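Local structure of 1-deoxy-D-xylulose 5-phosphate reductoisomerase (Zymomonas mobilis, 1R0K) at residues L308-E313 and I349-L354; D211-M216 and I341-I346; I156-P161 and I270-A275; S151-I156 and L222-H227. The protein catalyses the NADPH-dependent rearrangement and reduction of 1-deoxy-D-xylulose 5-phosphate to 2-C-methyl-D-erythritol 4-phosphate, a step of isoprenoid biosynthesis that requires a divalent metal ion. All coordinates share one frame; numbering follows the deposited sequence.

Contact 1. Residues L308-E313 and I349-L354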
# COMPACT_ATOMS: atom_id res chain seq x y z
N LEU B 308 -7.59 -9.66 23.87
CA LEU B 308 -7.42 -10.03 22.47
C LEU B 308 -8.05 -11.40 22.23
O LEU B 308 -8.71 -11.62 21.21
CB LEU B 308 -5.94 -10.05 22.08
CG LEU B 308 -5.23 -8.69 22.09
CD1 LEU B 308 -3.78 -8.86 21.63
CD2 LEU B 308 -5.96 -7.70 21.18
N THR B 309 -7.86 -12.31 23.17
CA THR B 309 -8.43 -13.65 23.05
C THR B 309 -9.95 -13.60 23.16
O THR B 309 -10.66 -14.29 22.42
CB THR B 309 -7.89 -14.58 24.13
OG1 THR B 309 -6.46 -14.69 23.99
CG2 THR B 309 -8.51 -15.97 24.00
N LEU B 310 -10.45 -12.78 24.08
CA LEU B 310 -11.89 -12.65 24.27
C LEU B 310 -12.54 -12.18 22.97
O LEU B 310 -13.59 -12.70 22.57
CB LEU B 310 -12.19 -11.65 25.40
CG LEU B 310 -11.77 -12.10 26.80
CD1 LEU B 310 -12.21 -11.07 27.83
CD2 LEU B 310 -12.39 -13.46 27.11
N ALA B 311 -11.93 -11.20 22.32
CA ALA B 311 -12.46 -10.68 21.06
C ALA B 311 -12.50 -11.81 20.03
O ALA B 311 -13.51 -11.99 19.34
CB ALA B 311 -11.59 -9.54 20.55
N MET B 312 -11.41 -12.56 19.94
CA MET B 312 -11.31 -13.68 19.00
C MET B 312 -12.41 -14.71 19.24
O MET B 312 -13.09 -15.13 18.30
CB MET B 312 -9.95 -14.38 19.14
CG MET B 312 -8.79 -13.67 18.47
SD MET B 312 -8.84 -13.83 16.67
CE MET B 312 -7.29 -13.00 16.22
N GLU B 313 -12.58 -15.13 20.49
CA GLU B 313 -13.59 -16.12 20.83
C GLU B 313 -14.99 -15.59 20.56
O GLU B 313 -15.86 -16.32 20.09
CB GLU B 313 -13.44 -16.54 22.30
CG GLU B 313 -12.06 -17.07 22.63
CD GLU B 313 -11.92 -17.53 24.07
OE1 GLU B 313 -12.44 -16.84 24.97
OE2 GLU B 313 -11.28 -18.59 24.30
N ILE B 349 -13.92 -9.67 34.29
CA ILE B 349 -15.36 -9.43 34.37
C ILE B 349 -15.97 -9.65 32.99
O ILE B 349 -17.04 -10.24 32.86
CB ILE B 349 -15.68 -7.99 34.83
CG1 ILE B 349 -15.21 -7.78 36.28
CG2 ILE B 349 -17.17 -7.71 34.71
CD1 ILE B 349 -15.87 -8.69 37.28
N VAL B 350 -15.28 -9.17 31.95
CA VAL B 350 -15.79 -9.34 30.60
C VAL B 350 -15.91 -10.82 30.28
O VAL B 350 -16.94 -11.27 29.78
CB VAL B 350 -14.87 -8.64 29.56
CG1 VAL B 350 -15.33 -8.98 28.14
CG2 VAL B 350 -14.92 -7.13 29.76
N GLU B 351 -14.87 -11.58 30.60
CA GLU B 351 -14.86 -13.02 30.35
C GLU B 351 -16.01 -13.71 31.07
O GLU B 351 -16.74 -14.51 30.47
CB GLU B 351 -13.54 -13.63 30.80
CG GLU B 351 -13.28 -15.02 30.23
CD GLU B 351 -12.09 -15.71 30.88
OE1 GLU B 351 -11.11 -15.02 31.22
OE2 GLU B 351 -12.14 -16.95 31.04
N LYS B 352 -16.17 -13.42 32.36
CA LYS B 352 -17.23 -14.02 33.16
C LYS B 352 -18.60 -13.72 32.57
O LYS B 352 -19.46 -14.61 32.48
CB LYS B 352 -17.17 -13.51 34.60
CG LYS B 352 -16.03 -14.08 35.42
CD LYS B 352 -16.04 -13.53 36.84
CE LYS B 352 -14.92 -14.11 37.69
NZ LYS B 352 -15.02 -15.59 37.83
N THR B 353 -18.82 -12.47 32.18
CA THR B 353 -20.09 -12.08 31.60
C THR B 353 -20.35 -12.86 30.30
O THR B 353 -21.45 -13.35 30.08
CB THR B 353 -20.12 -10.56 31.30
OG1 THR B 353 -19.78 -9.85 32.49
CG2 THR B 353 -21.52 -10.13 30.85
N LEU B 354 -19.33 -12.98 29.46
CA LEU B 354 -19.46 -13.71 28.20
C LEU B 354 -19.85 -15.16 28.42
O LEU B 354 -20.51 -15.76 27.57
CB LEU B 354 -18.15 -13.65 27.41
CG LEU B 354 -17.85 -12.35 26.66
CD1 LEU B 354 -16.43 -12.39 26.13
CD2 LEU B 354 -18.85 -12.17 25.52
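L310 carries this contact alone on its side, reaching from helix 308-313 to three residues of helix 349-354. The two segments run nearly in the same direction, with their axes 10.7 Å apart at an angle of 22°, and L310 spans the separation. It does so end first: CG stands anti to the carbonyl carbon (chi1 -67°), CD1 continues the chain in extended form and CD2 branches beside it, and both methyls meet the facing helix. They divide the work unevenly. L310 CD1 meets V350, whose side chain it crosses obliquely, 3.8 Å from V350 CG1; L310 CD1 also lies 3.9 Å from E351 N, against the helix backbone. CD2 turns to the side chain of E351, which passes at about a right angle to that of L310; the nearest pair there is L310 CD2 and E351 CG at 3.6 Å. E351 has CG anti to its own backbone N (chi1 -163°), so it offers the aliphatic CB and CG to the leucine while the carboxylate lies farther along an extended chain. L354, one turn after V350, closes the contact more loosely, with L354 CD1 4.3 Å from L310 CD2. V350 and L354 also touch M325 of helix 321-337, which makes the contact part of a three-helix packing in the C-terminal helical region. The chemistry is therefore dispersive: no polar pair joins the segments, and E313 OE1 and E351 OE2 lie 6.1 Å apart on exposed residues, so any repulsion is probably weak and screened by solvent.

Contact 2. Residues D211-M216 and I341-I346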
# COMPACT_ATOMS: atom_id res chain seq x y z
N ASP B 211 -9.16 1.23 27.36
CA ASP B 211 -9.27 0.23 26.31
C ASP B 211 -7.94 0.07 25.58
O ASP B 211 -7.60 -1.02 25.09
CB ASP B 211 -10.36 0.61 25.31
CG ASP B 211 -11.76 0.40 25.86
OD1 ASP B 211 -11.91 -0.35 26.85
OD2 ASP B 211 -12.72 0.97 25.29
N SER B 212 -7.19 1.16 25.49
CA SER B 212 -5.88 1.13 24.85
C SER B 212 -4.92 0.35 25.75
O SER B 212 -4.12 -0.46 25.29
CB SER B 212 -5.37 2.56 24.64
OG SER B 212 -4.02 2.57 24.21
N ALA B 213 -5.01 0.59 27.05
CA ALA B 213 -4.15 -0.06 28.03
C ALA B 213 -4.38 -1.56 28.12
O ALA B 213 -3.44 -2.33 28.28
CB ALA B 213 -4.36 0.59 29.41
N THR B 214 -5.63 -1.99 28.00
CA THR B 214 -5.96 -3.42 28.08
C THR B 214 -5.93 -4.06 26.70
O THR B 214 -5.96 -5.28 26.57
CB THR B 214 -7.36 -3.63 28.65
OG1 THR B 214 -8.32 -3.09 27.73
CG2 THR B 214 -7.51 -2.95 30.00
N MET B 215 -5.86 -3.21 25.67
CA MET B 215 -5.86 -3.64 24.28
C MET B 215 -7.25 -4.11 23.85
O MET B 215 -7.40 -4.79 22.84
CB MET B 215 -4.81 -4.72 24.02
CG MET B 215 -3.38 -4.18 23.97
SD MET B 215 -2.23 -5.29 23.12
CE MET B 215 -2.52 -4.85 21.40
N MET B 216 -8.26 -3.72 24.62
CA MET B 216 -9.64 -4.07 24.28
C MET B 216 -9.98 -3.31 23.00
O MET B 216 -10.74 -3.79 22.16
CB MET B 216 -10.58 -3.64 25.40
CG MET B 216 -12.05 -3.97 25.16
SD MET B 216 -12.35 -5.75 25.00
CE MET B 216 -12.14 -6.27 26.69
N ILE B 341 -12.58 -2.31 41.25
CA ILE B 341 -11.86 -3.52 40.85
C ILE B 341 -10.45 -3.16 40.39
O ILE B 341 -10.12 -1.99 40.21
CB ILE B 341 -12.58 -4.25 39.69
CG1 ILE B 341 -12.65 -3.34 38.46
CG2 ILE B 341 -13.97 -4.68 40.12
CD1 ILE B 341 -13.30 -3.99 37.25
N GLY B 342 -9.61 -4.18 40.21
CA GLY B 342 -8.25 -3.94 39.76
C GLY B 342 -8.19 -3.86 38.25
O GLY B 342 -9.15 -4.22 37.57
N PHE B 343 -7.07 -3.39 37.72
CA PHE B 343 -6.88 -3.25 36.27
C PHE B 343 -7.12 -4.56 35.52
O PHE B 343 -7.80 -4.58 34.49
CB PHE B 343 -5.46 -2.75 35.97
CG PHE B 343 -5.17 -2.56 34.51
CD1 PHE B 343 -5.70 -1.48 33.82
CD2 PHE B 343 -4.37 -3.47 33.82
CE1 PHE B 343 -5.43 -1.29 32.45
CE2 PHE B 343 -4.09 -3.29 32.46
CZ PHE B 343 -4.63 -2.20 31.77
N LEU B 344 -6.56 -5.65 36.03
CA LEU B 344 -6.71 -6.95 35.38
C LEU B 344 -8.08 -7.58 35.56
O LEU B 344 -8.40 -8.57 34.89
CB LEU B 344 -5.63 -7.92 35.87
CG LEU B 344 -4.19 -7.51 35.54
CD1 LEU B 344 -3.22 -8.60 36.03
CD2 LEU B 344 -4.04 -7.31 34.04
N ASP B 345 -8.88 -7.02 36.45
CA ASP B 345 -10.23 -7.54 36.68
C ASP B 345 -11.17 -7.15 35.54
O ASP B 345 -12.23 -7.75 35.37
CB ASP B 345 -10.81 -7.03 38.01
CG ASP B 345 -10.11 -7.62 39.22
OD1 ASP B 345 -9.78 -8.82 39.20
OD2 ASP B 345 -9.91 -6.88 40.20
N ILE B 346 -10.78 -6.14 34.77
CA ILE B 346 -11.61 -5.69 33.66
C ILE B 346 -11.86 -6.84 32.69
O ILE B 346 -13.01 -7.21 32.45
CB ILE B 346 -10.95 -4.52 32.90
CG1 ILE B 346 -10.83 -3.31 33.83
CG2 ILE B 346 -11.78 -4.16 31.68
CD1 ILE B 346 -9.97 -2.19 33.29
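An ST turn at the end of helix 206-214 supplies one side of this contact: T214, together with A213, packs against F343 in the approach to helix 345-356. The turn lies next to the predicted binding site for 1-deoxy-D-xylulose 5-phosphate, since S212 belongs to that site and the side chain of N217 is about 6 Å from that of T214. Its defining bond runs from M216 N to T214 OG1, 3.2 Å long with an angle of 145° at the hydrogen. T214 can accept it because OG1 sits between the backbone N and the carbonyl carbon (chi1 65°), and the same rotation leaves CG2 to face the other segment. M215, with its positive phi, separates this helix from the one that starts at M216.

Across the contact the F343 ring points its far rim at the turn. A213 CB meets that rim close to the ring plane, 3.7 Å from F343 CZ, whereas T214 CG2 approaches the same atom obliquely at 3.5 Å. The T214 methyl CG2 is also 4.2 Å from I346 CD1, so it touches an aromatic and an aliphatic neighbour at once. F180 packs edge-to-face with F343, and M188 touches it too; all four residues that meet here are buried. The contact itself is apolar; the D211 carboxylate turns to K207 and N329 outside it. Within 341-346, D345 OD2 accepts from G342 N over 2.7 Å, on the anti side and 20° out of the carboxylate plane.

Contact 3. Residues I156-P161 and I270-A275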
# COMPACT_ATOMS: atom_id res chain seq x y z
N ILE B 156 -6.72 -0.51 5.93
CA ILE B 156 -7.00 -1.82 5.34
C ILE B 156 -7.80 -1.62 4.06
O ILE B 156 -7.48 -2.20 3.02
CB ILE B 156 -7.79 -2.70 6.30
CG1 ILE B 156 -6.93 -3.01 7.54
CG2 ILE B 156 -8.20 -4.00 5.60
CD1 ILE B 156 -7.67 -3.69 8.67
N PHE B 157 -8.82 -0.78 4.13
CA PHE B 157 -9.66 -0.51 2.98
C PHE B 157 -8.85 -0.02 1.76
O PHE B 157 -9.10 -0.44 0.63
CB PHE B 157 -10.72 0.52 3.36
CG PHE B 157 -11.74 0.74 2.30
CD1 PHE B 157 -11.47 1.56 1.21
CD2 PHE B 157 -12.98 0.10 2.37
CE1 PHE B 157 -12.41 1.74 0.21
CE2 PHE B 157 -13.92 0.28 1.37
CZ PHE B 157 -13.64 1.10 0.29
N GLN B 158 -7.88 0.86 2.00
CA GLN B 158 -7.05 1.40 0.91
C GLN B 158 -6.10 0.36 0.30
O GLN B 158 -5.57 0.57 -0.78
CB GLN B 158 -6.24 2.61 1.38
CG GLN B 158 -7.10 3.84 1.70
CD GLN B 158 -6.27 5.10 1.92
OE1 GLN B 158 -5.34 5.37 1.16
NE2 GLN B 158 -6.63 5.88 2.93
N CYS B 159 -5.89 -0.74 1.01
CA CYS B 159 -4.99 -1.80 0.55
C CYS B 159 -5.74 -3.10 0.23
O CYS B 159 -5.11 -4.10 -0.13
CB CYS B 159 -3.95 -2.11 1.63
SG CYS B 159 -2.96 -0.71 2.17
N PHE B 160 -7.06 -3.08 0.35
CA PHE B 160 -7.92 -4.25 0.15
C PHE B 160 -8.44 -4.47 -1.27
O PHE B 160 -8.84 -3.53 -1.95
CB PHE B 160 -9.12 -4.15 1.11
CG PHE B 160 -9.90 -5.43 1.26
CD1 PHE B 160 -9.48 -6.41 2.15
CD2 PHE B 160 -11.06 -5.65 0.52
CE1 PHE B 160 -10.20 -7.60 2.30
CE2 PHE B 160 -11.79 -6.83 0.66
CZ PHE B 160 -11.36 -7.81 1.55
N PRO B 161 -8.46 -5.73 -1.74
CA PRO B 161 -8.96 -6.00 -3.09
C PRO B 161 -10.48 -6.10 -3.07
O PRO B 161 -11.04 -7.19 -2.94
CB PRO B 161 -8.30 -7.33 -3.43
CG PRO B 161 -8.33 -8.04 -2.11
CD PRO B 161 -7.91 -6.95 -1.12
N ILE B 270 -10.30 10.48 6.69
CA ILE B 270 -11.59 11.13 6.45
C ILE B 270 -11.60 11.63 5.01
O ILE B 270 -12.55 11.40 4.27
CB ILE B 270 -11.84 12.32 7.42
CG1 ILE B 270 -12.04 11.81 8.84
CG2 ILE B 270 -13.09 13.10 6.99
CD1 ILE B 270 -12.13 12.91 9.88
N GLY B 271 -10.52 12.31 4.61
CA GLY B 271 -10.42 12.82 3.26
C GLY B 271 -10.60 11.70 2.24
O GLY B 271 -11.17 11.90 1.17
N HIS B 272 -10.12 10.51 2.58
CA HIS B 272 -10.26 9.37 1.68
C HIS B 272 -11.73 8.98 1.53
O HIS B 272 -12.19 8.71 0.42
CB HIS B 272 -9.44 8.17 2.19
CG HIS B 272 -9.81 6.86 1.55
ND1 HIS B 272 -10.86 6.08 2.00
CD2 HIS B 272 -9.28 6.19 0.50
CE1 HIS B 272 -10.96 5.00 1.25
NE2 HIS B 272 -10.01 5.04 0.33
N THR B 273 -12.47 8.96 2.64
CA THR B 273 -13.87 8.56 2.55
C THR B 273 -14.72 9.65 1.92
O THR B 273 -15.72 9.36 1.25
CB THR B 273 -14.46 8.22 3.95
OG1 THR B 273 -14.56 9.40 4.74
CG2 THR B 273 -13.57 7.21 4.67
N LEU B 274 -14.32 10.90 2.11
CA LEU B 274 -15.05 12.03 1.55
C LEU B 274 -14.90 12.12 0.03
O LEU B 274 -15.87 12.35 -0.69
CB LEU B 274 -14.60 13.33 2.23
CG LEU B 274 -15.31 14.61 1.78
CD1 LEU B 274 -16.82 14.46 1.98
CD2 LEU B 274 -14.78 15.81 2.56
N ALA B 275 -13.68 11.92 -0.47
CA ALA B 275 -13.44 12.01 -1.90
C ALA B 275 -13.74 10.73 -2.69
O ALA B 275 -14.02 10.79 -3.89
CB ALA B 275 -11.99 12.43 -2.15
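H272 carries its imidazole anti to the backbone N (chi1 164°), which sends the ring straight out from helix 270-275 toward the end of helix 151-159. Q158 comes to meet it from the opposite direction, with CG anti to the carbonyl carbon and the chain extended beyond, and its flat amide ends up lying along the imidazole. The two planes differ by 2°, a parallel amide-on-ring stack, in which Q158 NE2 is 3.6 Å from H272 CG. Q158 CG adds a CH-pi contact over the same ring, 3.7 Å from the centroid of H272. F157 reaches a different part of the imidazole: its CD1 is at the edge, 3.5 Å from H272 CE1. The two rings are 5.5 Å apart between centroids with planes at 72°, an oblique pairing. H272 is thus packed both over a face and at its rim, by consecutive residues of one helix.

The amide has polar partners that fix its rotation. Q158 NE2 bonds to N154 OD1 on the preceding turn, while Q158 OE1 bonds to R279 and to S256 of the second subunit, so the stacked group also belongs to the dimer interface. Behind the contact, the side chains of I156 and C159 pack against strand 246-252 of the mixed sheet; on the far flank, I270 and L274 pack on helix 15-25 of the nucleotide-binding domain, so that helix 267-275 lies between helix 151-159 and helix 15-25.

Contact 4. Residues S151-I156 and L222-H227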
# COMPACT_ATOMS: atom_id res chain seq x y z
N SER B 151 -8.52 4.83 11.62
CA SER B 151 -7.19 4.59 11.06
C SER B 151 -6.84 3.22 10.52
O SER B 151 -6.39 3.11 9.38
CB SER B 151 -6.12 4.99 12.08
OG SER B 151 -6.19 6.37 12.34
N GLU B 152 -7.01 2.18 11.32
CA GLU B 152 -6.68 0.84 10.87
C GLU B 152 -7.61 0.34 9.76
O GLU B 152 -7.17 -0.22 8.76
CB GLU B 152 -6.73 -0.14 12.04
CG GLU B 152 -5.68 0.08 13.12
CD GLU B 152 -6.03 1.20 14.09
OE1 GLU B 152 -7.21 1.63 14.14
OE2 GLU B 152 -5.12 1.63 14.83
N HIS B 153 -8.91 0.55 9.95
CA HIS B 153 -9.88 0.10 8.97
C HIS B 153 -9.74 0.81 7.65
O HIS B 153 -9.87 0.19 6.60
CB HIS B 153 -11.29 0.27 9.51
CG HIS B 153 -11.53 -0.49 10.78
ND1 HIS B 153 -12.31 0.00 11.81
CD2 HIS B 153 -11.08 -1.70 11.19
CE1 HIS B 153 -12.32 -0.87 12.80
NE2 HIS B 153 -11.58 -1.91 12.45
N ASN B 154 -9.49 2.12 7.70
CA ASN B 154 -9.35 2.89 6.46
C ASN B 154 -8.08 2.45 5.74
O ASN B 154 -8.05 2.36 4.51
CB ASN B 154 -9.32 4.39 6.76
CG ASN B 154 -9.34 5.23 5.50
OD1 ASN B 154 -8.29 5.59 4.97
ND2 ASN B 154 -10.54 5.52 5.00
N ALA B 155 -7.04 2.17 6.52
CA ALA B 155 -5.76 1.72 5.97
C ALA B 155 -5.98 0.38 5.27
O ALA B 155 -5.47 0.15 4.18
CB ALA B 155 -4.73 1.57 7.09
N ILE B 156 -6.72 -0.51 5.93
CA ILE B 156 -7.00 -1.82 5.34
C ILE B 156 -7.80 -1.62 4.06
O ILE B 156 -7.48 -2.20 3.02
CB ILE B 156 -7.79 -2.70 6.30
CG1 ILE B 156 -6.93 -3.01 7.54
CG2 ILE B 156 -8.20 -4.00 5.60
CD1 ILE B 156 -7.67 -3.69 8.67
N LEU B 222 -10.70 -5.60 15.74
CA LEU B 222 -10.66 -6.87 15.03
C LEU B 222 -12.07 -7.29 14.66
O LEU B 222 -12.33 -7.77 13.56
CB LEU B 222 -10.02 -7.94 15.92
CG LEU B 222 -10.05 -9.36 15.37
CD1 LEU B 222 -9.28 -9.43 14.06
CD2 LEU B 222 -9.44 -10.31 16.40
N ILE B 223 -12.99 -7.11 15.60
CA ILE B 223 -14.37 -7.48 15.37
C ILE B 223 -14.93 -6.65 14.23
O ILE B 223 -15.54 -7.18 13.31
CB ILE B 223 -15.21 -7.29 16.65
CG1 ILE B 223 -14.77 -8.30 17.71
CG2 ILE B 223 -16.70 -7.46 16.34
CD1 ILE B 223 -15.44 -8.13 19.05
N GLU B 224 -14.70 -5.34 14.29
CA GLU B 224 -15.18 -4.45 13.24
C GLU B 224 -14.60 -4.82 11.89
O GLU B 224 -15.31 -4.83 10.88
CB GLU B 224 -14.78 -3.01 13.55
CG GLU B 224 -15.40 -2.42 14.79
CD GLU B 224 -14.89 -1.01 15.03
OE1 GLU B 224 -13.81 -0.86 15.65
OE2 GLU B 224 -15.57 -0.05 14.59
N ALA B 225 -13.30 -5.12 11.87
CA ALA B 225 -12.61 -5.49 10.63
C ALA B 225 -13.21 -6.75 10.04
O ALA B 225 -13.36 -6.88 8.82
CB ALA B 225 -11.13 -5.69 10.90
N PHE B 226 -13.56 -7.69 10.91
CA PHE B 226 -14.14 -8.95 10.46
C PHE B 226 -15.42 -8.73 9.66
O PHE B 226 -15.64 -9.37 8.64
CB PHE B 226 -14.42 -9.84 11.67
CG PHE B 226 -15.12 -11.13 11.33
CD1 PHE B 226 -14.45 -12.15 10.65
CD2 PHE B 226 -16.46 -11.32 11.65
CE1 PHE B 226 -15.11 -13.32 10.29
CE2 PHE B 226 -17.13 -12.49 11.30
CZ PHE B 226 -16.45 -13.49 10.62
N HIS B 227 -16.27 -7.82 10.13
CA HIS B 227 -17.52 -7.54 9.43
C HIS B 227 -17.31 -6.68 8.20
O HIS B 227 -17.98 -6.86 7.19
CB HIS B 227 -18.52 -6.86 10.37
CG HIS B 227 -19.16 -7.79 11.35
ND1 HIS B 227 -18.79 -7.85 12.68
CD2 HIS B 227 -20.12 -8.73 11.18
CE1 HIS B 227 -19.50 -8.79 13.28
NE2 HIS B 227 -20.32 -9.34 12.40
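H153 meets E224 and A225 of helix 222-227 through its imidazole, and its contacts fall into polar approach, aliphatic packing and a hydrogen bond to a residue just before that segment. The polar approach is made by ring carbon CE1, which has E224 OE1 in the ring plane at its edge, 3.2 Å away. The carboxylate stands almost perpendicular to the imidazole, with 87° between the planes. E224 OE1 is 4.0 Å from H153 NE2, too far for a salt bridge, so what contact there is runs through the carbon, whose C-H may be somewhat polarised.

The aliphatic packing comes from other directions. E224 CB stands off the ring plane, 3.3 Å from H153 CE1, while A225 CB packs by another ring atom, 4.0 Å from H153 CD2. With H153 CG anti to the carbonyl carbon (chi1 -59°), the ring is directed toward A225, where the helices come close: the CA atoms of H153 and A225 are 6.4 Å apart.

The hydrogen bond fixes the ring. H153 NE2 donates to the carbonyl oxygen of E221, a predicted ligand of the divalent metal. E152, next to H153 in sequence and predicted to bind both metal and substrate, forms a salt bridge with K218. The two helices therefore bring E152 and E221 together, and this buried pairing is consistent with the carboxylate metal site of the DXR catalytic domain.

Overall arrangement
The four contacts fall into two touching pairs with a bridge between them. Contacts 3 and 4 share I156 and helix 151-159, have centres 11 Å apart, and meet where H272 ND1 lies 3.1 Å from N154 ND2. Contacts 1 and 2, 12 Å apart between centres, both use helix 345-356. The bridge is between contacts 4 and 1, where M312 CE packs 3.5 Å from L222 CD2. Contact 4 includes the predicted metal ligand E152, and contact 2 includes S212 of the predicted substrate site; the nearest atoms of contacts 2 and 4 are about 7 Å apart. Contact 3 lies on the opposite side of the chain's centre from contact 2, toward the second subunit.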